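Local coordinates for sepf-like protein (Archaeoglobus fulgidus, PDB 3ZIE) that probably serves in cell division, as a SepF-like relative of the protein that anchors the FtsZ ring to the membrane, at residues V8-V14 with R43-D47; I26-A32 with D65-P71. The protein carries 1 engineered substitution. All blocks are in the same frame, centred on the assembly; numbering follows the deposited sequence.

Contact 1. Residues V8-V14 with R43-D47; sequences VTGLNEV and RVLKD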
loop_
_atom_site.group_PDB
_atom_site.type_symbol
_atom_site.label_atom_id
_atom_site.label_comp_id
_atom_site.label_asym_id
_atom_site.label_seq_id
_atom_site.Cartn_x
_atom_site.Cartn_y
_atom_site.Cartn_z
ATOM N N VAL B 8 -6.497 12.133 1.829
ATOM C CA VAL B 8 -7.246 12.901 0.814
ATOM C C VAL B 8 -8.479 13.488 1.506
ATOM O O VAL B 8 -9.375 12.723 1.919
ATOM C CB VAL B 8 -7.692 12.019 -0.409
ATOM C CG1 VAL B 8 -8.518 12.891 -1.420
ATOM C CG2 VAL B 8 -6.465 11.417 -1.094
ATOM N N THR B 9 -8.505 14.809 1.636
ATOM C CA THR B 9 -9.650 15.487 2.292
ATOM C C THR B 9 -10.472 16.387 1.351
ATOM O O THR B 9 -11.409 17.076 1.800
ATOM C CB THR B 9 -9.157 16.355 3.467
ATOM O OG1 THR B 9 -8.044 17.142 3.024
ATOM C CG2 THR B 9 -8.725 15.443 4.615
ATOM N N GLY B 10 -10.142 16.359 0.060
ATOM C CA GLY B 10 -10.742 17.241 -0.959
ATOM C C GLY B 10 -9.878 17.241 -2.201
ATOM O O GLY B 10 -8.905 16.462 -2.298
ATOM N N LEU B 11 -10.142 18.150 -3.131
ATOM C CA LEU B 11 -9.395 18.159 -4.378
ATOM C C LEU B 11 -7.962 18.739 -4.253
ATOM O O LEU B 11 -7.140 18.595 -5.154
ATOM C CB LEU B 11 -10.186 18.910 -5.459
ATOM C CG LEU B 11 -11.262 18.068 -6.177
ATOM C CD1 LEU B 11 -12.397 18.932 -6.641
ATOM C CD2 LEU B 11 -10.613 17.385 -7.371
ATOM N N ASN B 12 -7.643 19.356 -3.124
ATOM C CA ASN B 12 -6.324 19.992 -2.987
ATOM C C ASN B 12 -5.099 19.037 -2.873
ATOM O O ASN B 12 -3.955 19.500 -3.045
ATOM C CB ASN B 12 -6.332 20.971 -1.808
ATOM C CG ASN B 12 -7.265 22.130 -2.032
ATOM O OD1 ASN B 12 -7.977 22.584 -1.105
ATOM N ND2 ASN B 12 -7.285 22.615 -3.268
ATOM N N GLU B 13 -5.316 17.740 -2.630
ATOM C CA GLU B 13 -4.188 16.748 -2.608
ATOM C C GLU B 13 -3.822 16.138 -3.963
ATOM O O GLU B 13 -2.746 15.546 -4.134
ATOM C CB GLU B 13 -4.441 15.639 -1.580
ATOM C CG GLU B 13 -4.508 16.153 -0.134
ATOM C CD GLU B 13 -5.841 16.881 0.121
ATOM O OE1 GLU B 13 -6.895 16.229 -0.014
ATOM O OE2 GLU B 13 -5.837 18.105 0.395
ATOM N N VAL B 14 -4.710 16.290 -4.945
ATOM C CA VAL B 14 -4.520 15.652 -6.264
ATOM C C VAL B 14 -3.262 16.142 -6.949
ATOM O O VAL B 14 -2.499 15.330 -7.426
ATOM C CB VAL B 14 -5.763 15.793 -7.179
ATOM C CG1 VAL B 14 -5.395 15.460 -8.662
ATOM C CG2 VAL B 14 -6.913 14.923 -6.660
ATOM N N ARG B 43 -15.077 13.223 -8.195
ATOM C CA ARG B 43 -14.167 14.089 -8.940
ATOM C C ARG B 43 -12.731 13.660 -8.701
ATOM O O ARG B 43 -11.905 13.621 -9.641
ATOM C CB ARG B 43 -14.228 15.574 -8.519
ATOM C CG ARG B 43 -15.549 16.309 -8.705
ATOM C CD ARG B 43 -15.328 17.781 -8.454
ATOM N NE ARG B 43 -16.582 18.470 -8.227
ATOM C CZ ARG B 43 -16.747 19.516 -7.406
ATOM N NH1 ARG B 43 -15.714 19.987 -6.696
ATOM N NH2 ARG B 43 -17.954 20.095 -7.271
ATOM N N VAL B 44 -12.407 13.397 -7.417
ATOM C CA VAL B 44 -11.035 12.933 -7.084
ATOM C C VAL B 44 -10.758 11.607 -7.840
ATOM O O VAL B 44 -9.725 11.448 -8.520
ATOM C CB VAL B 44 -10.884 12.746 -5.535
ATOM C CG1 VAL B 44 -9.538 12.040 -5.179
ATOM C CG2 VAL B 44 -10.891 14.146 -4.850
ATOM N N LEU B 45 -11.682 10.653 -7.731
ATOM C CA LEU B 45 -11.418 9.336 -8.331
ATOM C C LEU B 45 -11.368 9.448 -9.870
ATOM O O LEU B 45 -10.587 8.736 -10.546
ATOM C CB LEU B 45 -12.453 8.264 -7.928
ATOM C CG LEU B 45 -12.469 7.696 -6.519
ATOM C CD1 LEU B 45 -13.733 6.787 -6.250
ATOM C CD2 LEU B 45 -11.163 6.966 -6.200
ATOM N N LYS B 46 -12.234 10.311 -10.432
ATOM C CA LYS B 46 -12.112 10.593 -11.865
ATOM C C LYS B 46 -10.672 11.107 -12.190
ATOM O O LYS B 46 -10.020 10.639 -13.120
ATOM C CB LYS B 46 -13.147 11.615 -12.339
ATOM C CG LYS B 46 -12.916 12.116 -13.816
ATOM C CD LYS B 46 -13.755 13.364 -14.170
ATOM C CE LYS B 46 -13.289 14.665 -13.412
ATOM N NZ LYS B 46 -12.099 15.402 -14.029
ATOM N N ASP B 47 -10.197 12.081 -11.431
ATOM C CA ASP B 47 -8.836 12.570 -11.662
ATOM C C ASP B 47 -7.770 11.486 -11.486
ATOM O O ASP B 47 -6.840 11.416 -12.243
ATOM C CB ASP B 47 -8.502 13.767 -10.774
ATOM C CG ASP B 47 -9.372 14.983 -11.060
ATOM O OD1 ASP B 47 -10.042 15.094 -12.126
ATOM O OD2 ASP B 47 -9.355 15.842 -10.186
#

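Contact 2. Residues I26-A32 with D65-P71; sequences IVVADIA and DYVIMTP. Engineered in segment 65-71: Met69 (natural residue Ile).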
loop_
_atom_site.group_PDB
_atom_site.type_symbol
_atom_site.label_atom_id
_atom_site.label_comp_id
_atom_site.label_asym_id
_atom_site.label_seq_id
_atom_site.Cartn_x
_atom_site.Cartn_y
_atom_site.Cartn_z
ATOM N N ILE B 26 5.140 5.630 -5.793
ATOM C CA ILE B 26 3.861 4.933 -5.543
ATOM C C ILE B 26 3.127 5.764 -4.487
ATOM O O ILE B 26 3.756 6.245 -3.515
ATOM C CB ILE B 26 4.087 3.499 -5.069
ATOM C CG1 ILE B 26 4.735 2.675 -6.222
ATOM C CG2 ILE B 26 2.740 2.788 -4.501
ATOM C CD1 ILE B 26 5.399 1.412 -5.774
ATOM N N VAL B 27 1.824 5.967 -4.685
ATOM C CA VAL B 27 1.018 6.664 -3.687
ATOM C C VAL B 27 -0.098 5.760 -3.202
ATOM O O VAL B 27 -0.809 5.146 -4.029
ATOM C CB VAL B 27 0.370 7.941 -4.254
ATOM C CG1 VAL B 27 -0.545 8.600 -3.196
ATOM C CG2 VAL B 27 1.436 8.914 -4.748
ATOM N N VAL B 28 -0.232 5.661 -1.879
ATOM C CA VAL B 28 -1.368 4.985 -1.276
ATOM C C VAL B 28 -2.219 6.123 -0.697
ATOM O O VAL B 28 -1.788 6.893 0.169
ATOM C CB VAL B 28 -0.950 3.954 -0.213
ATOM C CG1 VAL B 28 -2.235 3.228 0.416
ATOM C CG2 VAL B 28 -0.070 2.870 -0.853
ATOM N N ALA B 29 -3.421 6.293 -1.236
ATOM C CA ALA B 29 -4.280 7.431 -0.836
ATOM C C ALA B 29 -5.405 6.996 0.095
ATOM O O ALA B 29 -6.155 6.026 -0.200
ATOM C CB ALA B 29 -4.833 8.107 -2.102
ATOM N N ASP B 30 -5.531 7.704 1.233
ATOM C CA ASP B 30 -6.607 7.447 2.163
ATOM C C ASP B 30 -7.763 8.317 1.732
ATOM O O ASP B 30 -7.606 9.535 1.699
ATOM C CB ASP B 30 -6.183 7.831 3.590
ATOM C CG ASP B 30 -7.226 7.443 4.636
ATOM O OD1 ASP B 30 -8.307 6.954 4.285
ATOM O OD2 ASP B 30 -6.957 7.582 5.857
ATOM N N ILE B 31 -8.887 7.698 1.356
ATOM C CA ILE B 31 -10.079 8.477 0.958
ATOM C C ILE B 31 -11.218 8.424 1.991
ATOM O O ILE B 31 -12.353 8.859 1.669
ATOM C CB ILE B 31 -10.664 8.012 -0.444
ATOM C CG1 ILE B 31 -11.006 6.505 -0.374
ATOM C CG2 ILE B 31 -9.704 8.562 -1.585
ATOM C CD1 ILE B 31 -11.661 5.838 -1.554
ATOM N N ALA B 32 -10.930 7.894 3.199
ATOM C CA ALA B 32 -11.974 7.692 4.223
ATOM C C ALA B 32 -12.800 8.932 4.443
ATOM O O ALA B 32 -14.039 8.852 4.613
ATOM C CB ALA B 32 -11.315 7.265 5.585
ATOM N N ASP B 65 -11.247 2.114 2.328
ATOM C CA ASP B 65 -10.822 3.467 2.630
ATOM C C ASP B 65 -9.576 3.950 1.922
ATOM O O ASP B 65 -9.197 5.106 2.084
ATOM C CB ASP B 65 -10.715 3.645 4.167
ATOM C CG ASP B 65 -12.073 3.571 4.841
ATOM O OD1 ASP B 65 -13.091 3.808 4.138
ATOM O OD2 ASP B 65 -12.142 3.261 6.046
ATOM N N TYR B 66 -8.916 3.056 1.171
ATOM C CA TYR B 66 -7.655 3.352 0.481
ATOM C C TYR B 66 -7.716 3.002 -1.006
ATOM O O TYR B 66 -8.462 2.142 -1.428
ATOM C CB TYR B 66 -6.471 2.546 1.074
ATOM C CG TYR B 66 -6.138 2.990 2.446
ATOM C CD1 TYR B 66 -5.288 4.067 2.667
ATOM C CD2 TYR B 66 -6.671 2.327 3.534
ATOM C CE1 TYR B 66 -4.998 4.494 3.981
ATOM C CE2 TYR B 66 -6.413 2.769 4.835
ATOM C CZ TYR B 66 -5.574 3.855 5.035
ATOM O OH TYR B 66 -5.315 4.264 6.321
ATOM N N VAL B 67 -6.855 3.635 -1.770
ATOM C CA VAL B 67 -6.658 3.307 -3.175
ATOM C C VAL B 67 -5.150 3.289 -3.391
ATOM O O VAL B 67 -4.451 4.173 -2.931
ATOM C CB VAL B 67 -7.324 4.410 -4.060
ATOM C CG1 VAL B 67 -7.088 4.178 -5.452
ATOM C CG2 VAL B 67 -8.842 4.318 -3.904
ATOM N N ILE B 68 -4.643 2.292 -4.091
ATOM C CA ILE B 68 -3.208 2.192 -4.357
ATOM C C ILE B 68 -2.999 2.660 -5.796
ATOM O O ILE B 68 -3.677 2.183 -6.719
ATOM C CB ILE B 68 -2.686 0.757 -4.228
ATOM C CG1 ILE B 68 -2.922 0.161 -2.826
ATOM C CG2 ILE B 68 -1.190 0.725 -4.562
ATOM C CD1 ILE B 68 -2.805 -1.407 -2.763
HETATM N N MSE B 69 -2.072 3.588 -5.984
HETATM C CA MSE B 69 -1.769 4.101 -7.316
HETATM C C MSE B 69 -0.332 3.856 -7.664
HETATM O O MSE B 69 0.567 4.207 -6.875
HETATM C CB MSE B 69 -2.049 5.611 -7.307
HETATM C CG MSE B 69 -3.572 5.854 -7.042
HETATM SE SE MSE B 69 -3.582 7.707 -7.358
HETATM C CE MSE B 69 -3.437 7.164 -9.437
ATOM N N THR B 70 -0.079 3.282 -8.844
ATOM C CA THR B 70 1.321 2.983 -9.215
ATOM C C THR B 70 1.744 3.769 -10.460
ATOM O O THR B 70 0.864 4.115 -11.292
ATOM C CB THR B 70 1.529 1.506 -9.507
ATOM O OG1 THR B 70 0.626 1.089 -10.527
ATOM C CG2 THR B 70 1.271 0.653 -8.246
ATOM N N PRO B 71 3.063 4.018 -10.612
ATOM C CA PRO B 71 3.541 4.718 -11.774
ATOM C C PRO B 71 3.817 3.759 -12.934
ATOM O O PRO B 71 3.617 2.534 -12.804
ATOM C CB PRO B 71 4.879 5.304 -11.277
ATOM C CG PRO B 71 5.415 4.146 -10.391
ATOM C CD PRO B 71 4.163 3.784 -9.625
#

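Contact 1. Residues V8-V14 with R43-D47
Leu11 and Val44 mark the closest backbone approach, their CA atoms 6.1 Å apart, where the loop 8-14 lies against one turn of helix 38-55. Val44 carries the contact with both of its methyls. Its CG1, anti to the backbone N (chi1 171°), meets Val8 CG1 tip to tip at 4.0 Å, and the same methyl touches Val14 CG2 as those two side chains slide past each other in opposite directions. The other branch, CG2, lies 4.1 Å from Leu11 CD2. Leu11 thus works as a fork: CD2 also reaches Asp47 OD2 at 3.4 Å, while CD1 sits in the plane of the Arg43 guanidinium, at its edge, 3.5 Å from NH1. Asp47 adds its CB, which Val14 CG1 meets at 4.1 Å, and its OD1 takes a salt bridge from Lys46 NZ, 2.8 Å away, within the helix. The loop has its own polar brace, since Thr9 N donates to Glu13 OE1 over 2.7 Å from above the carboxylate plane. The joint between the segments is therefore apolar at its middle and fringed by charge. In the fold, the loop links strand 2-7 to helix 14-22, and Ile34, from the loop ahead of helix 38-55, touches both Val8 and Val44.

Contact 2. Residues I26-A32 with D65-P71
The Tyr66 ring has Asp30 OD1 over one face, 4.1 Å above its plane and offset toward the rim, with the carboxylate tilted 29° from the ring; Asp30 CB comes to 3.6 Å from Tyr66 CE1, while Val28 CG1 approaches Tyr66 CD1 obliquely. Asp30 and Tyr66 form a non-hydrogen-bonded pair of an antiparallel beta pairing, strands 26-30 and 66-70, which are the central strands of the four-stranded sheet of the SepF-like domain. Their axes pass 4.7 Å apart at 164°. Val27 with Met69 and Ala29 with Val67 are the hydrogen-bonded pairs, each with two backbone bonds; Ala29 N to Val67 O is close to linear. One face of the pairing holds Val28, Asp30, Tyr66 and Ile68, and Leu62 of the second subunit packs on Val28 and Tyr66. The other, with Val27, Ala29, Val67 and the engineered selenomethionine Met69, is covered by helices 14-22 and 38-55. Ile31 CD1 reaches Val67 CG2 at 4.0 Å. At the far end Ile26 CG1 lies 3.6 Å from Pro71 CD. Where strand 26-30 ends, Asp30 makes an Asx turn: with CG anti to the backbone N (chi1 -174°), its OD1 is brought within 3.0 Å of Ala32 N, which donates from above the carboxylate plane. With an alanine here, Ala32 N is likely to lose this acceptor, and part of the Tyr66 ring face would probably be uncovered. Just beside the turn, the pairing is carried one step past the strand by Ile31 N, which donates to Asp65 O over 2.7 Å, tilted out of the carbonyl plane.

How the contacts relate
The centre of contact 2 lies about 3 Å from that of the chain, and the contact is largely buried; the centre of contact 1 lies about 10 Å from it, and that contact is partly buried, with Arg43 exposed. Their bonding follows this placing: backbone hydrogen bonds join the central strands in contact 2, whereas side-chain packing joins loop to helix in contact 1, where the side-chain hydrogen bonds and the Lys46-Asp47 salt bridge lie within a single segment. The centres are about 11 Å apart and the contacts touch: Val8 N probably bonds to Asp30 O at 2.8 Å, and Leu45 CD2 meets Val67 CG2. Helix 38-55 thus serves both, and the second subunit touches both.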